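3-oxoacyl-[acyl-carrier-protein] synthase 2 (Rickettsia rickettsii, PDB 4JGA) probably catalyses the condensation of malonyl-ACP with a growing acyl chain, the elongating step of bacterial fatty acid synthesis. Local coordinates at residues 378-383 with 410-415. Sequence-based numbering, arbitrary orientation.
Sequences LAIRDQ and TKIDYV
Q383 carries its CG anti to the carbonyl carbon (chi1 -62°), and a bend at chi2 (-67°) turns the amide toward the backbone of I412. This is the C-terminal end of helix 368-382 packed against the lead-in to strand 414-421, in the thiolase-like fold of the beta-ketoacyl synthases. Q383 is the first residue to leave helical phi/psi, with positive phi. Its amide grips both backbone polar groups of I412. I412 N donates to Q383 OE1 at 3.0 Å, nearly straight, from above the carbonyl plane. Q383 NE2 donates to I412 O at 2.8 Å. The second N-H of NE2 goes to I380 O at 2.7 Å, in the carbonyl plane and on a lone pair. Both NE2 bonds lie close to the amide plane, so they fix its rotation and tie the helix end to the incoming chain. A water donates to both Q383 OE1 and D413 OD1, bridging the two side chains. A weak bond from T410 N to Q383 O continues the link; K409 NZ also reaches that oxygen.

K411 starts away from the helix, and its NZ forms a salt bridge with D321, a ligand of the sodium ion. On the helix side, R381 meets D382 side-on, NE to OD1 and NH2 to OD2, while L378 CD2 covers one face of the R381 guanidinium.

Beside the polar grip, apolar side chains pack. I412 CG2 meets I380 CG1 at 3.9 Å, and I412 CD1 reaches A379 CB. I431 of strand 425-432 also touches I380, and Y322 touches I412 and V415. I380 and V415 run past each other in opposite directions, with I380 CG1 3.8 Å from V415 CG2.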
# COMPACT_ATOMS: atom_id res chain seq x y z
N LEU A 378 19.44 -11.91 -11.90
CA LEU A 378 19.84 -12.76 -13.02
C LEU A 378 21.11 -12.25 -13.69
O LEU A 378 21.88 -13.03 -14.20
CB LEU A 378 18.68 -12.90 -14.03
CG LEU A 378 17.47 -13.66 -13.47
CD1 LEU A 378 16.21 -13.43 -14.30
CD2 LEU A 378 17.76 -15.12 -13.41
N ALA A 379 21.32 -10.93 -13.72
CA ALA A 379 22.57 -10.39 -14.25
C ALA A 379 23.77 -10.92 -13.46
O ALA A 379 24.84 -11.17 -14.02
CB ALA A 379 22.57 -8.86 -14.23
N ILE A 380 23.58 -11.08 -12.15
CA ILE A 380 24.60 -11.68 -11.30
C ILE A 380 24.73 -13.16 -11.63
O ILE A 380 25.84 -13.66 -11.79
CB ILE A 380 24.27 -11.54 -9.81
CG1 ILE A 380 24.51 -10.11 -9.35
CG2 ILE A 380 25.11 -12.49 -8.96
CD1 ILE A 380 23.85 -9.77 -8.02
N ARG A 381 23.59 -13.86 -11.70
CA ARG A 381 23.65 -15.31 -12.01
C ARG A 381 24.39 -15.59 -13.32
O ARG A 381 25.22 -16.50 -13.37
CB ARG A 381 22.26 -15.95 -12.07
CG ARG A 381 22.34 -17.47 -12.11
CD ARG A 381 21.02 -18.13 -12.50
NE ARG A 381 20.69 -17.84 -13.88
CZ ARG A 381 19.51 -18.08 -14.45
NH1 ARG A 381 18.53 -18.65 -13.77
NH2 ARG A 381 19.32 -17.74 -15.71
N ASP A 382 24.11 -14.79 -14.36
CA ASP A 382 24.63 -15.07 -15.69
C ASP A 382 25.76 -14.14 -16.11
O ASP A 382 26.24 -14.24 -17.23
CB ASP A 382 23.50 -15.06 -16.73
CG ASP A 382 22.48 -16.18 -16.50
OD1 ASP A 382 22.77 -17.11 -15.71
OD2 ASP A 382 21.37 -16.10 -17.07
N GLN A 383 26.20 -13.26 -15.21
CA GLN A 383 27.34 -12.37 -15.50
C GLN A 383 27.13 -11.69 -16.84
O GLN A 383 27.97 -11.71 -17.75
CB GLN A 383 28.66 -13.15 -15.45
CG GLN A 383 28.95 -13.76 -14.09
CD GLN A 383 29.22 -12.70 -13.03
OE1 GLN A 383 30.26 -12.05 -13.03
NE2 GLN A 383 28.26 -12.50 -12.13
N THR A 410 30.04 -9.22 -18.37
CA THR A 410 31.10 -8.62 -17.55
C THR A 410 31.02 -9.16 -16.12
O THR A 410 30.07 -9.88 -15.76
CB THR A 410 31.01 -7.08 -17.56
OG1 THR A 410 32.17 -6.52 -16.94
CG2 THR A 410 29.80 -6.60 -16.83
N LYS A 411 32.02 -8.81 -15.31
CA LYS A 411 32.02 -9.19 -13.90
C LYS A 411 30.93 -8.40 -13.17
O LYS A 411 30.96 -7.18 -13.16
CB LYS A 411 33.37 -8.93 -13.24
CG LYS A 411 33.43 -9.38 -11.78
CD LYS A 411 34.33 -8.48 -10.94
CE LYS A 411 33.81 -7.03 -10.77
NZ LYS A 411 33.60 -6.63 -9.34
N ILE A 412 29.98 -9.14 -12.57
CA ILE A 412 28.86 -8.56 -11.84
C ILE A 412 28.66 -9.22 -10.47
O ILE A 412 28.07 -10.31 -10.37
CB ILE A 412 27.54 -8.61 -12.62
CG1 ILE A 412 27.71 -7.96 -13.99
CG2 ILE A 412 26.45 -7.87 -11.84
CD1 ILE A 412 26.44 -7.94 -14.82
N ASP A 413 29.15 -8.55 -9.43
CA ASP A 413 29.05 -9.02 -8.06
C ASP A 413 28.13 -8.13 -7.23
O ASP A 413 27.59 -8.57 -6.24
CB ASP A 413 30.42 -9.07 -7.42
CG ASP A 413 31.29 -10.22 -7.96
OD1 ASP A 413 30.77 -11.22 -8.46
OD2 ASP A 413 32.51 -10.09 -7.90
N TYR A 414 28.02 -6.86 -7.58
CA TYR A 414 27.13 -5.98 -6.89
C TYR A 414 26.29 -5.23 -7.91
O TYR A 414 26.83 -4.69 -8.89
CB TYR A 414 27.90 -4.95 -6.07
CG TYR A 414 28.67 -5.49 -4.90
CD1 TYR A 414 29.95 -6.03 -5.05
CD2 TYR A 414 28.13 -5.42 -3.63
CE1 TYR A 414 30.67 -6.49 -3.95
CE2 TYR A 414 28.83 -5.90 -2.53
CZ TYR A 414 30.08 -6.42 -2.70
OH TYR A 414 30.72 -6.87 -1.59
N VAL A 415 24.99 -5.17 -7.64
CA VAL A 415 24.06 -4.48 -8.52
C VAL A 415 23.18 -3.51 -7.74
O VAL A 415 22.73 -3.81 -6.63
CB VAL A 415 23.15 -5.48 -9.23
CG1 VAL A 415 22.09 -4.74 -10.05
CG2 VAL A 415 23.98 -6.39 -10.11
O HOH W 1 32.01 -12.34 -10.80